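Local structure of alcohol dehydrogenase IV (Corynebacterium glutamicum, 3IV7) at residues F19-S24 and L158-P163; P119-G124 and V164-A169; S170-L175 and V302-R307. The protein probably acts as a maleylacetate reductase, an NAD-linked oxidoreductase of the iron-containing alcohol dehydrogenase family. All coordinates share one frame; numbering follows the deposited sequence.

Interaction 1: F19-S24 and L158-P163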
ATOM      1  N   PHE A  19      14.997   2.968   2.819  1.00 26.73           N
ATOM      2  CA  PHE A  19      15.660   2.239   1.778  1.00 24.08           C
ATOM      3  C   PHE A  19      16.858   3.011   1.306  1.00 28.11           C
ATOM      4  O   PHE A  19      16.759   4.209   1.010  1.00 25.88           O
ATOM      5  CB  PHE A  19      14.673   2.024   0.607  1.00 25.20           C
ATOM      6  CG  PHE A  19      15.070   0.948  -0.341  1.00 26.96           C
ATOM      7  CD1 PHE A  19      16.108   1.141  -1.242  1.00 28.87           C
ATOM      8  CD2 PHE A  19      14.424  -0.277  -0.325  1.00 33.18           C
ATOM      9  CE1 PHE A  19      16.488   0.123  -2.118  1.00 35.96           C
ATOM     10  CE2 PHE A  19      14.803  -1.301  -1.181  1.00 25.82           C
ATOM     11  CZ  PHE A  19      15.831  -1.106  -2.079  1.00 34.14           C
ATOM     12  N   GLY A  20      17.993   2.342   1.195  1.00 29.16           N
ATOM     13  CA  GLY A  20      19.176   2.988   0.609  1.00 32.11           C
ATOM     14  C   GLY A  20      20.504   2.281   0.842  1.00 32.17           C
ATOM     15  O   GLY A  20      20.893   2.054   1.994  1.00 28.93           O
ATOM     16  N   TYR A  21      21.229   2.018  -0.256  1.00 33.61           N
ATOM     17  CA  TYR A  21      22.556   1.371  -0.203  1.00 32.98           C
ATOM     18  C   TYR A  21      23.471   2.151   0.706  1.00 31.11           C
ATOM     19  O   TYR A  21      23.589   3.345   0.585  1.00 30.86           O
ATOM     20  CB  TYR A  21      23.176   1.262  -1.617  1.00 32.16           C
ATOM     21  CG  TYR A  21      24.595   0.660  -1.663  1.00 29.52           C
ATOM     22  CD1 TYR A  21      25.707   1.433  -1.396  1.00 32.09           C
ATOM     23  CD2 TYR A  21      24.799  -0.678  -1.993  1.00 27.79           C
ATOM     24  CE1 TYR A  21      26.990   0.886  -1.453  1.00 32.80           C
ATOM     25  CE2 TYR A  21      26.067  -1.217  -2.053  1.00 28.68           C
ATOM     26  CZ  TYR A  21      27.151  -0.438  -1.773  1.00 24.08           C
ATOM     27  OH  TYR A  21      28.430  -0.964  -1.862  1.00 31.00           O
ATOM     28  N   GLY A  22      24.070   1.462   1.664  1.00 29.35           N
ATOM     29  CA  GLY A  22      25.039   2.070   2.546  1.00 29.10           C
ATOM     30  C   GLY A  22      24.462   2.931   3.649  1.00 28.55           C
ATOM     31  O   GLY A  22      25.200   3.431   4.458  1.00 28.63           O
ATOM     32  N   LYS A  23      23.140   3.025   3.757  1.00 27.78           N
ATOM     33  CA  LYS A  23      22.558   3.919   4.758  1.00 27.00           C
ATOM     34  C   LYS A  23      22.059   3.244   6.028  1.00 28.86           C
ATOM     35  O   LYS A  23      21.494   3.916   6.872  1.00 29.48           O
ATOM     36  CB  LYS A  23      21.404   4.719   4.147  1.00 29.09           C
ATOM     37  CG  LYS A  23      21.785   5.581   2.934  1.00 23.32           C
ATOM     38  CD  LYS A  23      22.699   6.767   3.339  1.00 37.95           C
ATOM     39  N   SER A  24      22.226   1.919   6.177  1.00 30.06           N
ATOM     40  CA  SER A  24      21.577   1.243   7.316  1.00 25.33           C
ATOM     41  C   SER A  24      21.975   1.816   8.648  1.00 25.19           C
ATOM     42  O   SER A  24      21.127   1.990   9.495  1.00 25.17           O
ATOM     43  CB  SER A  24      21.772  -0.300   7.323  1.00 25.24           C
ATOM     44  OG  SER A  24      23.110  -0.651   7.245  1.00 25.08           O
ATOM     45  N   LEU A 158      24.151  -4.807   2.432  1.00 30.49           N
ATOM     46  CA  LEU A 158      24.117  -5.953   3.340  1.00 30.73           C
ATOM     47  C   LEU A 158      23.775  -7.261   2.588  1.00 29.65           C
ATOM     48  O   LEU A 158      23.799  -8.303   3.161  1.00 29.49           O
ATOM     49  CB  LEU A 158      23.077  -5.713   4.459  1.00 27.07           C
ATOM     50  CG  LEU A 158      23.225  -4.387   5.238  1.00 28.55           C
ATOM     51  CD1 LEU A 158      22.140  -4.305   6.324  1.00 27.19           C
ATOM     52  CD2 LEU A 158      24.653  -4.228   5.858  1.00 22.69           C
ATOM     53  N   THR A 159      23.392  -7.152   1.319  1.00 28.83           N
ATOM     54  CA  THR A 159      23.055  -8.300   0.514  1.00 29.94           C
ATOM     55  C   THR A 159      24.156  -8.635  -0.516  1.00 29.58           C
ATOM     56  O   THR A 159      24.020  -9.604  -1.275  1.00 30.50           O
ATOM     57  CB  THR A 159      21.700  -8.072  -0.248  1.00 30.55           C
ATOM     58  OG1 THR A 159      21.806  -6.931  -1.100  1.00 35.02           O
ATOM     59  CG2 THR A 159      20.577  -7.852   0.708  1.00 31.21           C
HETATM   60  N   MSE A 160      25.232  -7.832  -0.552  1.00 26.82           N
HETATM   61  CA  MSE A 160      26.273  -8.032  -1.521  1.00 25.18           C
HETATM   62  C   MSE A 160      26.943  -9.386  -1.361  1.00 26.43           C
HETATM   63  O   MSE A 160      27.342  -9.995  -2.339  1.00 27.69           O
HETATM   64  CB  MSE A 160      27.313  -6.912  -1.460  1.00 23.94           C
HETATM   65  CG  MSE A 160      26.737  -5.525  -1.819  1.00 32.46           C
HETATM   66 SE   MSE A 160      26.523  -5.287  -3.699  0.75 28.31          SE
HETATM   67  CE  MSE A 160      24.828  -4.396  -3.738  1.00 23.62           C
ATOM     68  N   SER A 161      27.049  -9.863  -0.138  1.00 26.66           N
ATOM     69  CA  SER A 161      27.690 -11.145   0.118  1.00 32.23           C
ATOM     70  C   SER A 161      26.717 -12.329   0.084  1.00 28.72           C
ATOM     71  O   SER A 161      27.121 -13.432   0.317  1.00 28.27           O
ATOM     72  CB  SER A 161      28.393 -11.116   1.463  1.00 32.52           C
ATOM     73  OG  SER A 161      27.439 -10.919   2.467  1.00 37.22           O
ATOM     74  N   LEU A 162      25.427 -12.089  -0.151  1.00 27.04           N
ATOM     75  CA  LEU A 162      24.472 -13.207  -0.227  1.00 26.92           C
ATOM     76  C   LEU A 162      24.803 -14.060  -1.458  1.00 25.85           C
ATOM     77  O   LEU A 162      24.825 -13.540  -2.579  1.00 27.34           O
ATOM     78  CB  LEU A 162      23.060 -12.697  -0.341  1.00 27.80           C
ATOM     79  CG  LEU A 162      21.967 -13.719  -0.076  1.00 27.66           C
ATOM     80  CD1 LEU A 162      22.122 -14.290   1.341  1.00 25.08           C
ATOM     81  CD2 LEU A 162      20.649 -13.023  -0.243  1.00 27.71           C
ATOM     82  N   PRO A 163      25.098 -15.364  -1.260  1.00 26.63           N
ATOM     83  CA  PRO A 163      25.490 -16.152  -2.419  1.00 27.28           C
ATOM     84  C   PRO A 163      24.423 -16.162  -3.509  1.00 25.93           C
ATOM     85  O   PRO A 163      23.246 -16.056  -3.214  1.00 25.16           O
ATOM     86  CB  PRO A 163      25.703 -17.557  -1.826  1.00 30.81           C
ATOM     87  CG  PRO A 163      26.107 -17.305  -0.431  1.00 30.45           C
ATOM     88  CD  PRO A 163      25.254 -16.123  -0.004  1.00 29.65           C
TER
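Tyr-21 and Met-160, a selenomethionine, meet at about a right angle: the two side chains cross, and the methyl CE of Met-160 comes to the edge of the phenol ring, near its plane. The approach is 3.8 Å from CE to CE2 of Tyr-21, with CD2 of the same ring a little farther, so one edge of the ring takes the methyl and the ring face has no part in it. The Met-160 chain folds at both chi2 (-78°) and chi3 (139°); being long and unbranched, it can bend in this way to bring its methyl to the ring edge. Both residues also lean on helix 216-236, Tyr-21 on Ile-216 and Met-160 on Arg-219.

The second meeting is between Ser-24 and Leu-158. Here the forked end of the leucine faces the small serine, CD1 lying 3.9 Å from OG of Ser-24 and CD2 4.1 Å from the same atom. This is plain packing, since OG is spoken for by a hydrogen bond to OD2 of Asp-155; the other oxygen of that carboxylate takes the backbone N of Gly-22. Asp-155 therefore ties down the turn that carries Tyr-21.

Gly-20 to Lys-23 form a type II beta turn closed by Lys-23 N to Gly-20 O. Gly-22 has positive phi, easiest for glycine, and at Gly-20 a CB would run into the preceding carbonyl O. What results is a turn ending strand 7-20, outermost in this chain's parallel sheet, which runs on into the second subunit, packed on the type I turn Thr-159 to Leu-162 that leads into helix 164-181.

Interaction 2: P119-G124 and V164-A169; sequences PTTYAG and VEMSVA
Tyr-122 reaches from its loop onto the first turns of helix 164-181, and its ring meets the backbone of Ser-167. Its CB is directed at the helix, and with CG anti to the carbonyl carbon (chi1 -49°) the ring is laid beside the helix. Along the near edge, CD2 lies 3.4 Å from the carbonyl O of Ser-167 and CE2 3.5 Å from that same oxygen, which sits in the ring plane. The aromatic C-H edge, slightly positive, thus faces a carbonyl oxygen, which is probably mildly favourable although no hydrogen bond forms across the contact. CE2 also approaches the serine's own carbons, CA at 4.0 Å and CB at 4.1 Å. Farther out, the hydroxyl OH is hydrogen-bonded to NH1 of Arg-219, which also bonds OG of Ser-167. One guanidinium nitrogen therefore holds both residues, while helix 216-236 packs against the ring through Ala-222, Leu-223 and Ala-226.

Ser-167 suits its place by being small: its short side chain lets the ring come in close, and OG turns back to the carbonyl O of Pro-163, the residue at the N-cap of the helix. A looser touch joins Thr-121 and Met-166, a selenomethionine, whose methyl CE stands 4.1 Å from CG2 of the threonine. The bend at chi2 (57°) turns that chain toward the loop.

The loop is further fastened by Tyr-122 N to OG of Ser-170, one turn on. This is a junction of the two-domain fold of the family, where a loop leaving the parallel sheet of the nucleotide-binding half, as in relatives, rests on the first helix of the helical half.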
ATOM      1  N   PRO A 119      16.683  -6.577   6.976  1.00 26.22           N
ATOM      2  CA  PRO A 119      16.742  -7.886   6.305  1.00 24.54           C
ATOM      3  C   PRO A 119      17.908  -8.073   5.378  1.00 25.86           C
ATOM      4  O   PRO A 119      18.392  -7.106   4.764  1.00 26.77           O
ATOM      5  CB  PRO A 119      15.443  -7.935   5.521  1.00 28.44           C
ATOM      6  CG  PRO A 119      14.599  -6.778   6.076  1.00 28.38           C
ATOM      7  CD  PRO A 119      15.565  -5.772   6.479  1.00 30.17           C
ATOM      8  N   THR A 120      18.342  -9.316   5.237  1.00 27.58           N
ATOM      9  CA  THR A 120      19.486  -9.637   4.362  1.00 27.64           C
ATOM     10  C   THR A 120      19.131 -10.703   3.308  1.00 29.07           C
ATOM     11  O   THR A 120      19.991 -11.169   2.606  1.00 30.20           O
ATOM     12  CB  THR A 120      20.617 -10.132   5.190  1.00 27.77           C
ATOM     13  OG1 THR A 120      20.165 -11.263   5.961  1.00 32.60           O
ATOM     14  CG2 THR A 120      21.112  -9.009   6.140  1.00 32.02           C
ATOM     15  N   THR A 121      17.870 -11.129   3.264  1.00 27.70           N
ATOM     16  CA  THR A 121      17.418 -12.036   2.245  1.00 27.89           C
ATOM     17  C   THR A 121      16.089 -11.516   1.639  1.00 26.96           C
ATOM     18  O   THR A 121      15.691 -10.400   1.904  1.00 28.47           O
ATOM     19  CB  THR A 121      17.231 -13.440   2.780  1.00 25.88           C
ATOM     20  OG1 THR A 121      16.061 -13.475   3.568  1.00 25.99           O
ATOM     21  CG2 THR A 121      18.512 -13.943   3.618  1.00 24.12           C
ATOM     22  N   TYR A 122      15.420 -12.346   0.833  1.00 26.82           N
ATOM     23  CA  TYR A 122      14.190 -11.931   0.136  1.00 26.34           C
ATOM     24  C   TYR A 122      12.935 -12.665   0.601  1.00 24.01           C
ATOM     25  O   TYR A 122      11.913 -12.621  -0.064  1.00 26.25           O
ATOM     26  CB  TYR A 122      14.373 -12.104  -1.389  1.00 26.42           C
ATOM     27  CG  TYR A 122      15.665 -11.481  -1.894  1.00 26.59           C
ATOM     28  CD1 TYR A 122      15.957 -10.146  -1.635  1.00 26.79           C
ATOM     29  CD2 TYR A 122      16.579 -12.219  -2.654  1.00 28.36           C
ATOM     30  CE1 TYR A 122      17.162  -9.572  -2.041  1.00 23.58           C
ATOM     31  CE2 TYR A 122      17.771 -11.647  -3.101  1.00 27.44           C
ATOM     32  CZ  TYR A 122      18.052 -10.316  -2.803  1.00 28.02           C
ATOM     33  OH  TYR A 122      19.267  -9.766  -3.201  1.00 25.34           O
ATOM     34  N   ALA A 123      12.995 -13.279   1.776  1.00 21.95           N
ATOM     35  CA  ALA A 123      11.891 -14.097   2.300  1.00 26.91           C
ATOM     36  C   ALA A 123      10.711 -13.244   2.718  1.00 26.89           C
ATOM     37  O   ALA A 123       9.578 -13.731   2.765  1.00 26.94           O
ATOM     38  CB  ALA A 123      12.405 -15.022   3.520  1.00 28.49           C
ATOM     39  N   GLY A 124      10.988 -11.962   3.020  1.00 26.85           N
ATOM     40  CA  GLY A 124       9.962 -10.967   3.304  1.00 28.00           C
ATOM     41  C   GLY A 124       9.231 -11.042   4.644  1.00 29.05           C
ATOM     42  O   GLY A 124       8.199 -10.371   4.821  1.00 28.25           O
ATOM     43  N   VAL A 164      24.838 -16.314  -4.744  1.00 24.19           N
ATOM     44  CA  VAL A 164      23.905 -16.273  -5.882  1.00 29.49           C
ATOM     45  C   VAL A 164      22.800 -17.338  -5.771  1.00 27.28           C
ATOM     46  O   VAL A 164      21.623 -17.039  -5.929  1.00 26.90           O
ATOM     47  CB  VAL A 164      24.628 -16.438  -7.222  1.00 29.92           C
ATOM     48  CG1 VAL A 164      23.626 -16.484  -8.349  1.00 30.82           C
ATOM     49  CG2 VAL A 164      25.648 -15.290  -7.438  1.00 37.24           C
ATOM     50  N   GLU A 165      23.170 -18.563  -5.457  1.00 27.86           N
ATOM     51  CA  GLU A 165      22.161 -19.634  -5.333  1.00 30.57           C
ATOM     52  C   GLU A 165      21.099 -19.313  -4.289  1.00 27.44           C
ATOM     53  O   GLU A 165      19.903 -19.376  -4.577  1.00 27.08           O
ATOM     54  CB  GLU A 165      22.838 -20.987  -5.052  1.00 31.52           C
ATOM     55  CG  GLU A 165      23.611 -21.468  -6.237  1.00 46.22           C
ATOM     56  CD  GLU A 165      24.186 -22.883  -6.069  1.00 56.04           C
ATOM     57  OE1 GLU A 165      24.145 -23.432  -4.941  1.00 52.06           O
ATOM     58  OE2 GLU A 165      24.659 -23.442  -7.084  1.00 56.58           O
HETATM   59  N   MSE A 166      21.522 -18.919  -3.092  1.00 26.65           N
HETATM   60  CA  MSE A 166      20.564 -18.495  -2.059  1.00 27.50           C
HETATM   61  C   MSE A 166      19.761 -17.254  -2.491  1.00 30.08           C
HETATM   62  O   MSE A 166      18.556 -17.170  -2.235  1.00 28.89           O
HETATM   63  CB  MSE A 166      21.287 -18.223  -0.734  1.00 29.62           C
HETATM   64  CG  MSE A 166      20.394 -17.715   0.382  1.00 30.48           C
HETATM   65 SE   MSE A 166      18.863 -18.931   0.808  0.75 36.52          SE
HETATM   66  CE  MSE A 166      17.967 -17.794   2.210  1.00 34.30           C
ATOM     67  N   SER A 167      20.433 -16.309  -3.167  1.00 26.79           N
ATOM     68  CA  SER A 167      19.800 -15.082  -3.618  1.00 26.34           C
ATOM     69  C   SER A 167      18.666 -15.422  -4.589  1.00 25.10           C
ATOM     70  O   SER A 167      17.562 -14.853  -4.512  1.00 24.95           O
ATOM     71  CB  SER A 167      20.819 -14.161  -4.325  1.00 25.23           C
ATOM     72  OG  SER A 167      21.881 -13.747  -3.480  1.00 27.57           O
ATOM     73  N   VAL A 168      18.956 -16.317  -5.531  1.00 26.35           N
ATOM     74  CA  VAL A 168      17.957 -16.754  -6.514  1.00 26.36           C
ATOM     75  C   VAL A 168      16.799 -17.531  -5.831  1.00 26.92           C
ATOM     76  O   VAL A 168      15.636 -17.225  -6.040  1.00 25.72           O
ATOM     77  CB  VAL A 168      18.619 -17.607  -7.636  1.00 29.43           C
ATOM     78  CG1 VAL A 168      17.581 -18.253  -8.522  1.00 21.45           C
ATOM     79  CG2 VAL A 168      19.540 -16.743  -8.464  1.00 27.86           C
ATOM     80  N   ALA A 169      17.131 -18.515  -5.009  1.00 25.15           N
ATOM     81  CA  ALA A 169      16.100 -19.299  -4.352  1.00 28.36           C
ATOM     82  C   ALA A 169      15.249 -18.423  -3.469  1.00 26.52           C
ATOM     83  O   ALA A 169      14.017 -18.520  -3.504  1.00 25.34           O
ATOM     84  CB  ALA A 169      16.695 -20.448  -3.561  1.00 23.97           C
TER

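Interaction 3: S170-L175 and V302-R307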
ATOM      1  N   SER A 170      15.891 -17.545  -2.690  1.00 24.74           N
ATOM      2  CA  SER A 170      15.149 -16.642  -1.804  1.00 24.07           C
ATOM      3  C   SER A 170      14.343 -15.651  -2.612  1.00 25.90           C
ATOM      4  O   SER A 170      13.216 -15.315  -2.240  1.00 27.30           O
ATOM      5  CB  SER A 170      16.079 -15.889  -0.817  1.00 23.92           C
ATOM      6  OG  SER A 170      15.315 -15.034   0.042  1.00 23.90           O
ATOM      7  N   GLY A 171      14.898 -15.159  -3.707  1.00 28.93           N
ATOM      8  CA  GLY A 171      14.118 -14.236  -4.590  1.00 25.15           C
ATOM      9  C   GLY A 171      12.861 -14.893  -5.147  1.00 27.98           C
ATOM     10  O   GLY A 171      11.806 -14.263  -5.274  1.00 29.11           O
ATOM     11  N   LEU A 172      12.961 -16.174  -5.469  1.00 29.70           N
ATOM     12  CA  LEU A 172      11.813 -16.907  -5.999  1.00 26.12           C
ATOM     13  C   LEU A 172      10.815 -17.204  -4.890  1.00 27.72           C
ATOM     14  O   LEU A 172       9.625 -17.350  -5.155  1.00 28.78           O
ATOM     15  CB  LEU A 172      12.278 -18.181  -6.701  1.00 26.79           C
ATOM     16  CG  LEU A 172      13.053 -17.913  -8.010  1.00 26.39           C
ATOM     17  CD1 LEU A 172      13.702 -19.188  -8.522  1.00 27.45           C
ATOM     18  CD2 LEU A 172      12.154 -17.316  -9.088  1.00 32.80           C
ATOM     19  N   ASN A 173      11.301 -17.301  -3.645  1.00 25.95           N
ATOM     20  CA  ASN A 173      10.412 -17.351  -2.459  1.00 26.04           C
ATOM     21  C   ASN A 173       9.560 -16.065  -2.447  1.00 27.46           C
ATOM     22  O   ASN A 173       8.313 -16.111  -2.341  1.00 26.47           O
ATOM     23  CB  ASN A 173      11.275 -17.440  -1.224  1.00 28.34           C
ATOM     24  CG  ASN A 173      10.488 -17.561   0.089  1.00 29.57           C
ATOM     25  OD1 ASN A 173       9.240 -17.603   0.141  1.00 32.02           O
ATOM     26  ND2 ASN A 173      11.225 -17.561   1.155  1.00 30.73           N
ATOM     27  N   GLY A 174      10.227 -14.937  -2.658  1.00 25.50           N
ATOM     28  CA  GLY A 174       9.563 -13.637  -2.730  1.00 27.70           C
ATOM     29  C   GLY A 174       8.595 -13.608  -3.897  1.00 27.66           C
ATOM     30  O   GLY A 174       7.475 -13.149  -3.759  1.00 31.11           O
ATOM     31  N   LEU A 175       9.001 -14.204  -5.023  1.00 27.64           N
ATOM     32  CA  LEU A 175       8.146 -14.285  -6.183  1.00 27.98           C
ATOM     33  C   LEU A 175       6.873 -15.117  -5.909  1.00 30.23           C
ATOM     34  O   LEU A 175       5.795 -14.777  -6.400  1.00 27.22           O
ATOM     35  CB  LEU A 175       8.907 -14.837  -7.384  1.00 30.61           C
ATOM     36  CG  LEU A 175       8.287 -14.523  -8.725  1.00 35.86           C
ATOM     37  CD1 LEU A 175       8.169 -13.025  -8.881  1.00 34.70           C
ATOM     38  CD2 LEU A 175       9.136 -15.164  -9.929  1.00 32.88           C
ATOM     39  N   VAL A 302      18.134 -17.561 -14.355  1.00 30.27           N
ATOM     40  CA  VAL A 302      18.800 -17.506 -13.049  1.00 26.36           C
ATOM     41  C   VAL A 302      19.252 -18.876 -12.548  1.00 27.46           C
ATOM     42  O   VAL A 302      19.604 -19.023 -11.380  1.00 25.04           O
ATOM     43  CB  VAL A 302      17.916 -16.817 -11.989  1.00 28.96           C
ATOM     44  CG1 VAL A 302      17.612 -15.349 -12.419  1.00 27.86           C
ATOM     45  CG2 VAL A 302      16.584 -17.632 -11.737  1.00 22.10           C
ATOM     46  N   ASN A 303      19.263 -19.870 -13.441  1.00 27.33           N
ATOM     47  CA  ASN A 303      19.550 -21.250 -13.051  1.00 30.59           C
ATOM     48  C   ASN A 303      18.782 -21.694 -11.777  1.00 29.15           C
ATOM     49  O   ASN A 303      19.376 -22.213 -10.855  1.00 25.92           O
ATOM     50  CB  ASN A 303      21.059 -21.434 -12.830  1.00 32.41           C
ATOM     51  CG  ASN A 303      21.450 -22.886 -12.747  1.00 42.52           C
ATOM     52  OD1 ASN A 303      20.712 -23.758 -13.204  1.00 43.91           O
ATOM     53  ND2 ASN A 303      22.607 -23.162 -12.154  1.00 47.56           N
ATOM     54  N   ALA A 304      17.461 -21.540 -11.789  1.00 26.21           N
ATOM     55  CA  ALA A 304      16.621 -21.757 -10.613  1.00 27.97           C
ATOM     56  C   ALA A 304      16.584 -23.175 -10.137  1.00 24.96           C
ATOM     57  O   ALA A 304      16.780 -24.061 -10.896  1.00 27.83           O
ATOM     58  CB  ALA A 304      15.170 -21.270 -10.909  1.00 23.97           C
ATOM     59  N   PRO A 305      16.254 -23.390  -8.850  1.00 26.36           N
ATOM     60  CA  PRO A 305      16.082 -24.780  -8.349  1.00 29.41           C
ATOM     61  C   PRO A 305      15.081 -25.552  -9.192  1.00 27.25           C
ATOM     62  O   PRO A 305      14.085 -24.974  -9.617  1.00 28.33           O
ATOM     63  CB  PRO A 305      15.557 -24.567  -6.925  1.00 28.03           C
ATOM     64  CG  PRO A 305      16.194 -23.240  -6.525  1.00 31.94           C
ATOM     65  CD  PRO A 305      16.178 -22.402  -7.769  1.00 25.54           C
ATOM     66  N   LYS A 306      15.322 -26.849  -9.412  1.00 29.60           N
ATOM     67  CA  LYS A 306      14.495 -27.618 -10.357  1.00 29.51           C
ATOM     68  C   LYS A 306      13.635 -28.763  -9.796  1.00 27.41           C
ATOM     69  O   LYS A 306      12.583 -29.066 -10.356  1.00 27.86           O
ATOM     70  CB  LYS A 306      15.362 -28.145 -11.500  1.00 31.24           C
ATOM     71  CG  LYS A 306      15.820 -27.037 -12.511  1.00 32.25           C
ATOM     72  N   ARG A 307      14.079 -29.425  -8.743  1.00 22.76           N
ATOM     73  CA  ARG A 307      13.389 -30.634  -8.323  1.00 25.79           C
ATOM     74  C   ARG A 307      13.568 -30.936  -6.834  1.00 25.90           C
ATOM     75  O   ARG A 307      14.683 -30.796  -6.281  1.00 27.39           O
ATOM     76  CB  ARG A 307      13.864 -31.810  -9.176  1.00 24.66           C
ATOM     77  CG  ARG A 307      15.335 -32.146  -9.001  1.00 34.23           C
ATOM     78  CD  ARG A 307      15.807 -33.245  -9.988  1.00 37.77           C
ATOM     79  NE  ARG A 307      15.921 -32.725 -11.351  1.00 50.66           N
ATOM     80  CZ  ARG A 307      16.923 -31.942 -11.790  1.00 57.74           C
ATOM     81  NH1 ARG A 307      17.904 -31.541 -10.962  1.00 56.23           N
ATOM     82  NH2 ARG A 307      16.936 -31.537 -13.059  1.00 57.71           N
TER
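The helical backbone of 170-175 passes an irregular loop at 302-307, extended at Ala-304 and Pro-305, the two coming nearest at Leu-172 and Ala-304, whose CA atoms are 8.2 Å apart. That gap is bridged by Leu-172. Its chi1 of -69°, together with chi2 of 170°, sends CD1 to the loop, and this branch makes the close contacts: CD1 meets CB of Ala-304 at 3.5 Å, tighter than usual for two methyl groups, and CD of the Pro-305 ring at 4.1 Å. A branched, flexible leucine suits the span, and the small Ala-304 lets the leucine methyl come close.

Asn-303 is the C-prime residue of a Schellman motif ending helix 291-301. Its positive phi, which asparagine tolerates better than most residues, ends the helix and turns the chain out of it, and Ala-304 N bonds back to Arg-299 O. Pro-305, with no N-H, offers an apolar ring whose CD faces Leu-172. Ala-261 of helix 256-271 and Leu-298 of helix 291-301 also touch Leu-172.

No hydrogen bond crosses between the two segments. The contact is held by dispersion and the hydrophobic effect, so it depends on snug fit and the exclusion of water.

In the fold
Interactions 2 and 3 share helix 164-181, and the 158-163 half of interaction 1 is the loop that leads into it. The centres of interactions 1 and 2 are 12 Å apart and those of 2 and 3 are 9 Å apart, and both pairs touch; 1 and 3, with centres 20 Å apart, do not, their nearest atoms being about 5 Å apart. Along the chain interactions 1 and 2 cross, whereas interaction 3 opens after both have closed. Interaction 1 joins the end of strand 7-20 to the loop before the helix, interaction 2 sets the loop after strand 115-119 on the helix itself, and interaction 3 stays within the helical half. The helix thereby links sheet to helical interior.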